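Local coordinates for protein NADP-dependent glyceraldehyde-3-phosphate dehydrogenase (Bacillus halodurans, PDB 3PRL) that probably catalyses the NADP-dependent, non-phosphorylating oxidation of glyceraldehyde 3-phosphate to 3-phosphoglycerate, as a member of the aldehyde dehydrogenase family, at residues 44-47 and 48-52; 67-70 and 71-74; 81-84 and 85-89; 403-406 and 407-411. All coordinates share one frame; numbering follows the deposited sequence.

Contact 1 of 4, residues 44-47 and 48-52; sequences PALS and QEEVN
Ser47 and Glu50 join the loop to the first turn of the following helix through one carboxylate oxygen. Among the polar contacts, Ser47 OG donates to Glu50 OE1 at 3.2 Å, approaching from above the carboxylate plane, about 40° out of it. With chi1 at 61° the hydroxyl sits between the backbone N and the carbonyl carbon of its own residue, close to where the Glu50 chain returns. The backbone N of Ser47 adds a weak, longer bond of 3.5 Å to the same Glu50 OE1. This resembles the glutamate half of a capping box, with the serine hydroxyl turned to the carboxylate. The other carboxylate oxygen is held by Arg24 N, and Ser23 OG also bonds OE1, so this buried acid is gripped on both oxygens. Shortening Glu50 to alanine is likely to leave both serine hydroxyls, Ser47 OG and Ser23 OG, and the amide of Arg24 without their acceptor.

The backbone contribution is Val51 N to Ser47 O, 3.3 Å long.

Leu46 crosses Glu50 at about a right angle, its CD2 methyl covering the acid on one side, 3.2 Å from Glu50 OE1. The apolar contact, Leu46 CB to Val51 CG2 at 4.5 Å, is a loose one.

The turn links strand 39-44 to helix 48-65: Leu46 rests on Ile14 of strand 10-16, while Val51 packs against His225 and Leu226 of helix 223-227. The NADP(+) site is near, the side chains of Gln48 and Leu46 lying about 8 Å from those of its residues Asp224 and Lys186, respectively.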
# COMPACT_ATOMS: atom_id res chain seq x y z
N PRO D 44 -6.16 24.85 37.33
CA PRO D 44 -7.34 24.48 38.11
C PRO D 44 -7.34 22.99 38.44
O PRO D 44 -7.04 22.16 37.57
CB PRO D 44 -8.50 24.82 37.16
CG PRO D 44 -7.90 25.60 36.02
CD PRO D 44 -6.50 25.13 35.92
N ALA D 45 -7.66 22.66 39.69
CA ALA D 45 -7.88 21.27 40.09
C ALA D 45 -9.35 20.93 39.90
O ALA D 45 -10.20 21.43 40.63
CB ALA D 45 -7.45 21.05 41.53
N LEU D 46 -9.64 20.09 38.91
CA LEU D 46 -11.03 19.84 38.49
C LEU D 46 -11.69 18.72 39.27
O LEU D 46 -11.01 17.87 39.86
CB LEU D 46 -11.11 19.54 36.98
CG LEU D 46 -11.03 20.69 35.97
CD1 LEU D 46 -11.26 20.18 34.54
CD2 LEU D 46 -12.02 21.82 36.29
N SER D 47 -13.02 18.74 39.25
CA SER D 47 -13.87 17.78 39.97
C SER D 47 -14.38 16.67 39.04
O SER D 47 -14.15 16.70 37.83
CB SER D 47 -15.07 18.52 40.61
OG SER D 47 -15.88 19.16 39.63
N GLN D 48 -15.08 15.69 39.62
CA GLN D 48 -15.64 14.57 38.86
C GLN D 48 -16.67 15.01 37.81
O GLN D 48 -16.74 14.43 36.72
CB GLN D 48 -16.21 13.49 39.79
CG GLN D 48 -15.14 12.51 40.31
CD GLN D 48 -15.67 11.51 41.33
OE1 GLN D 48 -16.21 11.88 42.38
NE2 GLN D 48 -15.51 10.22 41.02
N GLU D 49 -17.45 16.05 38.14
CA GLU D 49 -18.48 16.57 37.23
C GLU D 49 -17.85 17.30 36.05
O GLU D 49 -18.05 16.91 34.91
CB GLU D 49 -19.44 17.52 37.95
CG GLU D 49 -20.33 16.87 38.97
CD GLU D 49 -19.54 16.17 40.05
OE1 GLU D 49 -18.92 16.87 40.89
OE2 GLU D 49 -19.53 14.92 40.04
N GLU D 50 -17.07 18.34 36.34
CA GLU D 50 -16.40 19.11 35.29
C GLU D 50 -15.62 18.21 34.31
O GLU D 50 -15.42 18.59 33.15
CB GLU D 50 -15.52 20.19 35.90
CG GLU D 50 -16.33 21.16 36.76
CD GLU D 50 -15.48 22.14 37.52
OE1 GLU D 50 -14.57 21.71 38.26
OE2 GLU D 50 -15.75 23.35 37.38
N VAL D 51 -15.23 17.01 34.77
CA VAL D 51 -14.57 15.98 33.96
C VAL D 51 -15.54 15.21 33.04
O VAL D 51 -15.22 14.95 31.88
CB VAL D 51 -13.76 14.98 34.84
CG1 VAL D 51 -13.44 13.70 34.09
CG2 VAL D 51 -12.47 15.61 35.32
N ASN D 52 -16.71 14.85 33.57
CA ASN D 52 -17.81 14.32 32.76
C ASN D 52 -18.25 15.36 31.75
O ASN D 52 -18.42 15.06 30.58
CB ASN D 52 -19.01 13.92 33.64
CG ASN D 52 -18.62 13.00 34.78
OD1 ASN D 52 -17.78 12.11 34.62
ND2 ASN D 52 -19.23 13.20 35.96

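Contact 2 of 4, residues 67-70 and 71-74; sequences IRPI and HERV
Pro69 and Glu72 meet at the N-terminus of helix 70-86, where Pro69 occupies the N-cap position and its carbonyl takes up amides of the first turn. The compact part is this backbone core. Pro69 O accepts Glu72 N at 2.6 Å and receives Arg73 N more weakly. The next bond, Val74 N to Ile70 O, is 3.0 Å long, and Ile70 CG1 lies 4.3 Å from Val74 CG1 in the same turn. The buried Arg73 reaches back along the loop, Arg68 O and Ile70 CA lying over one face of its guanidinium. Its NH1 bonds Lys66 O and its NE bonds Val178 O, while Arg73 NH2 lies 3.9 Å from Ile70 CD1.

The more open side is built on a salt bridge. The Arg68 chain, bent at chi2 and chi3 (-80° and -71°), swings its guanidinium round to Glu72, so that the two side chains cross at about a right angle and their planar groups stand 63° apart. The Pro69 ring shares this side, its CG 3.5 Å from Glu72 OE2, and its CB meets the His71 ring obliquely. Replacing Glu72 with alanine would probably leave the Arg68 guanidinium without its carboxylate mate and uncover the Pro69 ring at CG. Asp135 of the second subunit bonds His71 N, so the helix start also lies at the subunit interface. In the bridge, Arg68 NH2 holds Glu72 OE1 weakly at 3.2 Å, while Arg68 NE reaches Glu72 OE1 in the guanidinium plane, at 2.7 Å and nearly along the C-O axis.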
# COMPACT_ATOMS: atom_id res chain seq x y z
N ILE D 67 -17.68 14.91 10.39
CA ILE D 67 -18.27 15.00 9.07
C ILE D 67 -17.72 16.19 8.29
O ILE D 67 -18.11 16.41 7.15
CB ILE D 67 -19.83 14.98 9.12
CG1 ILE D 67 -20.38 16.06 10.07
CG2 ILE D 67 -20.33 13.58 9.51
CD1 ILE D 67 -21.82 16.49 9.77
N ARG D 68 -16.81 16.95 8.89
CA ARG D 68 -16.14 18.03 8.15
C ARG D 68 -15.23 17.46 7.05
O ARG D 68 -14.49 16.50 7.29
CB ARG D 68 -15.31 18.93 9.06
CG ARG D 68 -16.09 19.55 10.21
CD ARG D 68 -16.88 20.76 9.76
NE ARG D 68 -16.02 21.91 9.46
CZ ARG D 68 -15.39 22.64 10.38
NH1 ARG D 68 -15.51 22.34 11.66
NH2 ARG D 68 -14.65 23.67 10.01
N PRO D 69 -15.29 18.05 5.84
CA PRO D 69 -14.35 17.64 4.78
C PRO D 69 -12.93 17.54 5.34
O PRO D 69 -12.43 18.49 5.96
CB PRO D 69 -14.46 18.79 3.76
CG PRO D 69 -15.86 19.29 3.91
CD PRO D 69 -16.22 19.10 5.38
N ILE D 70 -12.30 16.38 5.15
CA ILE D 70 -10.93 16.12 5.65
C ILE D 70 -9.96 17.30 5.43
O ILE D 70 -9.18 17.65 6.33
CB ILE D 70 -10.38 14.76 5.11
CG1 ILE D 70 -8.87 14.59 5.40
CG2 ILE D 70 -10.67 14.59 3.64
CD1 ILE D 70 -8.55 13.95 6.77
N HIS D 71 -10.02 17.93 4.26
CA HIS D 71 -9.19 19.11 4.03
C HIS D 71 -9.41 20.21 5.09
O HIS D 71 -8.47 20.90 5.46
CB HIS D 71 -9.26 19.64 2.58
CG HIS D 71 -10.49 20.43 2.26
ND1 HIS D 71 -10.65 21.75 2.64
CD2 HIS D 71 -11.61 20.10 1.57
CE1 HIS D 71 -11.82 22.19 2.22
NE2 HIS D 71 -12.42 21.21 1.57
N GLU D 72 -10.64 20.33 5.59
CA GLU D 72 -10.95 21.30 6.65
C GLU D 72 -10.34 20.88 7.99
O GLU D 72 -9.98 21.74 8.81
CB GLU D 72 -12.46 21.51 6.81
CG GLU D 72 -13.13 22.27 5.64
CD GLU D 72 -14.63 22.53 5.87
OE1 GLU D 72 -15.05 22.65 7.04
OE2 GLU D 72 -15.38 22.62 4.87
N ARG D 73 -10.22 19.58 8.22
CA ARG D 73 -9.55 19.11 9.43
C ARG D 73 -8.04 19.36 9.37
O ARG D 73 -7.44 19.72 10.39
CB ARG D 73 -9.90 17.65 9.72
CG ARG D 73 -11.39 17.45 10.05
CD ARG D 73 -11.66 16.10 10.72
NE ARG D 73 -11.42 14.98 9.82
CZ ARG D 73 -12.35 14.17 9.33
NH1 ARG D 73 -13.63 14.31 9.66
NH2 ARG D 73 -12.00 13.19 8.51
N VAL D 74 -7.43 19.21 8.19
CA VAL D 74 -5.98 19.49 8.05
C VAL D 74 -5.61 20.98 8.09
O VAL D 74 -4.50 21.32 8.53
CB VAL D 74 -5.33 18.83 6.79
CG1 VAL D 74 -5.87 17.44 6.55
CG2 VAL D 74 -5.50 19.71 5.57

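Contact 3 of 4, residues 81-84 and 85-89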
# COMPACT_ATOMS: atom_id res chain seq x y z
N ALA D 81 -0.03 24.70 13.78
CA ALA D 81 1.42 24.56 13.61
C ALA D 81 2.07 25.91 13.38
O ALA D 81 3.10 26.22 14.01
CB ALA D 81 1.73 23.63 12.48
N ASP D 82 1.48 26.71 12.50
CA ASP D 82 1.98 28.06 12.22
C ASP D 82 2.05 28.91 13.49
O ASP D 82 3.09 29.52 13.77
CB ASP D 82 1.13 28.77 11.15
CG ASP D 82 1.02 27.98 9.85
OD1 ASP D 82 1.68 26.93 9.69
OD2 ASP D 82 0.27 28.42 8.96
N LEU D 83 0.96 28.94 14.24
CA LEU D 83 0.91 29.72 15.47
C LEU D 83 1.90 29.22 16.52
O LEU D 83 2.44 30.02 17.27
CB LEU D 83 -0.51 29.76 16.07
CG LEU D 83 -1.70 30.33 15.27
CD1 LEU D 83 -2.90 30.58 16.20
CD2 LEU D 83 -1.36 31.60 14.48
N LEU D 84 2.14 27.91 16.60
CA LEU D 84 3.15 27.41 17.55
C LEU D 84 4.55 27.91 17.16
O LEU D 84 5.26 28.49 17.98
CB LEU D 84 3.10 25.88 17.69
CG LEU D 84 1.84 25.21 18.28
CD1 LEU D 84 1.86 23.67 18.13
CD2 LEU D 84 1.58 25.57 19.72
N GLU D 85 4.92 27.72 15.90
CA GLU D 85 6.19 28.19 15.35
C GLU D 85 6.40 29.68 15.60
O GLU D 85 7.48 30.10 16.05
CB GLU D 85 6.17 27.91 13.86
CG GLU D 85 7.38 28.29 13.07
CD GLU D 85 7.31 27.67 11.69
OE1 GLU D 85 6.91 28.37 10.74
OE2 GLU D 85 7.58 26.45 11.58
N GLU D 86 5.37 30.46 15.31
CA GLU D 86 5.29 31.88 15.64
C GLU D 86 5.60 32.15 17.12
O GLU D 86 6.28 33.13 17.45
CB GLU D 86 3.90 32.41 15.27
CG GLU D 86 3.67 33.88 15.56
CD GLU D 86 2.34 34.40 15.03
OE1 GLU D 86 2.00 34.10 13.86
OE2 GLU D 86 1.65 35.12 15.78
N ARG D 87 5.10 31.29 18.01
CA ARG D 87 5.31 31.47 19.45
C ARG D 87 6.45 30.60 20.00
O ARG D 87 6.45 30.21 21.17
CB ARG D 87 4.00 31.24 20.22
CG ARG D 87 2.91 32.24 19.84
CD ARG D 87 1.51 31.80 20.23
NE ARG D 87 0.50 32.69 19.64
CZ ARG D 87 -0.81 32.59 19.84
NH1 ARG D 87 -1.30 31.65 20.63
NH2 ARG D 87 -1.63 33.44 19.25
N LYS D 88 7.41 30.30 19.12
CA LYS D 88 8.65 29.59 19.47
C LYS D 88 9.15 30.00 20.85
O LYS D 88 9.34 29.17 21.74
CB LYS D 88 9.75 29.93 18.45
CG LYS D 88 10.08 28.85 17.44
CD LYS D 88 11.48 29.05 16.81
CE LYS D 88 11.55 30.21 15.82
NZ LYS D 88 11.75 31.54 16.49
N GLU D 89 9.36 31.31 21.00
CA GLU D 89 10.11 31.89 22.09
C GLU D 89 9.31 31.97 23.38
O GLU D 89 9.86 31.77 24.46
CB GLU D 89 10.60 33.30 21.70
CG GLU D 89 11.89 33.32 20.88
CD GLU D 89 11.74 32.78 19.46
OE1 GLU D 89 10.81 33.20 18.74
OE2 GLU D 89 12.58 31.95 19.05
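Arg87 N is shared between two carbonyls at the end of a helix: it donates to Leu83 O at 3.0 Å and, with a poorer angle and so weakly, to Leu84 O. The preceding bonds are far straighter. The N-H...O angle is 177° from Glu85 N to Ala81 O and 171° from Glu86 N to Asp82 O, so the regular pattern holds up to the point where the chain bends. The Arg87 backbone then leaves helical geometry, and Lys88 N turns back to Glu85 O.

The Arg87 side chain runs past Leu83 O toward helix 192-204. Placed beside its own backbone N (chi1 -62°) and extended from CG to NE, it brings CG within 3.4 Å of Leu83 O and carries the guanidinium on to a salt bridge with Asp204.

The segment marks the junction between helix 70-86 and helix 88-98. Arg87 is both the first residue past the former and the N-cap of the latter, and the end of helix 70-86 packs on helices 103-124 and 192-204. Leu84 is buried between those two, touching Thr113 and Ile117 of one and Met198 and Ala201 of the other, while Ala81 packs on Ala114.

Glu85 forms a salt bridge with Arg118, which also has a weak, long pairing with Asp82; this cation probably eases the like charges of Asp82 and Glu85. Beyond the bend, Lys88 NZ forms a salt bridge with Glu89, meeting the syn lone pair of Glu89 OE2 at 2.7 Å.

Contact 4 of 4, residues 403-406 and 407-411; sequences AISL and SNQSD
The carboxamide of Asn408 lies alongside Ile404 on the last turns of helix 400-409, both side chains pointing the same way. One face of the amide is turned to Ile404: the backbone oxygen Ile404 O stands over Asn408 CG, 3.3 Å from it, and Ile404 CG2 comes within 3.8 Å of Asn408 ND2. The amide's polar ends are used elsewhere, ND2 by His432 O and OD1 by Glu434 N, which fixes the flat group against the helix. With CG anti to the carbonyl carbon (chi1 -70°), the side chain folds back over the preceding turn.

The Gln409 amide is approached by two residues on one side. Leu406 CD2 reaches Gln409 NE2 at 3.8 Å, obliquely from above the plane, and Ser405 OG lies 3.6 Å from Gln409 OE1. This region is more exposed, with Trp384 also touching Gln409.

Backbone bonds run through the same turns: Ser407 N to Ala403 O at 3.0 Å and Asn408 N to Ile404 O at 2.9 Å, then a weaker one from Gln409 N to Ser405 O. Ser407 CB is buried close to Ala403 O. Helix 400-409 forms the beta-alpha-beta crossover between the parallel strands 391-397 and 415-419, passing over strands 296-302 and 264-268 that lie between them, where Ala403 and Ser407 pack.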
# COMPACT_ATOMS: atom_id res chain seq x y z
N ALA D 403 26.13 -10.00 25.85
CA ALA D 403 25.45 -8.71 25.71
C ALA D 403 23.97 -8.89 25.37
O ALA D 403 23.12 -8.20 25.95
CB ALA D 403 26.14 -7.84 24.65
N ILE D 404 23.68 -9.80 24.45
CA ILE D 404 22.31 -10.15 24.03
C ILE D 404 21.49 -10.64 25.22
O ILE D 404 20.38 -10.16 25.45
CB ILE D 404 22.32 -11.23 22.92
CG1 ILE D 404 22.85 -10.65 21.60
CG2 ILE D 404 20.93 -11.88 22.74
CD1 ILE D 404 22.96 -11.66 20.45
N SER D 405 22.06 -11.58 25.96
CA SER D 405 21.41 -12.20 27.12
C SER D 405 21.05 -11.21 28.24
O SER D 405 19.90 -11.15 28.69
CB SER D 405 22.30 -13.32 27.66
OG SER D 405 21.77 -13.88 28.84
N LEU D 406 22.05 -10.46 28.69
CA LEU D 406 21.85 -9.46 29.74
C LEU D 406 20.92 -8.34 29.29
O LEU D 406 20.20 -7.75 30.10
CB LEU D 406 23.20 -8.88 30.16
CG LEU D 406 24.05 -9.69 31.15
CD1 LEU D 406 25.47 -9.14 31.24
CD2 LEU D 406 23.38 -9.70 32.51
N SER D 407 20.96 -8.05 28.00
CA SER D 407 20.07 -7.10 27.37
C SER D 407 18.63 -7.59 27.52
O SER D 407 17.76 -6.86 27.99
CB SER D 407 20.45 -6.94 25.89
OG SER D 407 19.40 -6.36 25.14
N ASN D 408 18.40 -8.85 27.15
CA ASN D 408 17.05 -9.41 27.15
C ASN D 408 16.47 -9.70 28.52
O ASN D 408 15.24 -9.84 28.65
CB ASN D 408 16.99 -10.65 26.26
CG ASN D 408 17.11 -10.30 24.80
OD1 ASN D 408 16.94 -9.13 24.43
ND2 ASN D 408 17.42 -11.28 23.98
N GLN D 409 17.34 -9.77 29.53
CA GLN D 409 16.90 -10.04 30.91
C GLN D 409 16.09 -8.92 31.54
O GLN D 409 15.27 -9.19 32.42
CB GLN D 409 18.09 -10.39 31.81
CG GLN D 409 18.31 -11.88 31.96
CD GLN D 409 19.70 -12.23 32.51
OE1 GLN D 409 20.31 -13.20 32.05
NE2 GLN D 409 20.19 -11.46 33.47
N SER D 410 16.32 -7.68 31.10
CA SER D 410 15.54 -6.52 31.56
C SER D 410 14.05 -6.70 31.26
O SER D 410 13.70 -7.28 30.24
CB SER D 410 16.06 -5.25 30.88
OG SER D 410 15.13 -4.18 30.97
N ASP D 411 13.19 -6.20 32.15
CA ASP D 411 11.74 -6.20 31.89
C ASP D 411 11.40 -5.22 30.77
O ASP D 411 10.29 -5.26 30.23
CB ASP D 411 10.92 -5.81 33.14
CG ASP D 411 11.11 -6.78 34.31
OD1 ASP D 411 11.01 -8.01 34.13
OD2 ASP D 411 11.36 -6.30 35.43

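All four contacts are local, each lying at or near a helix end with a buried side and a more exposed one. Contacts 1 and 2 begin successive helices, the first with a buried acid holding a serine, the second with a proline whose helix start meets another subunit, and an Arg-Glu bridge on its more open side. Contacts 2 and 3 share helix 70-86, at its start and its end, with centres about 22 Å apart. Contact 3 sets buried Leu84 and Ala81 against exposed Asp82, Glu86 and Glu89. Contact 4, across the chain's centre from the rest, packs small residues on a sheet and ties an amide to a neighbouring loop.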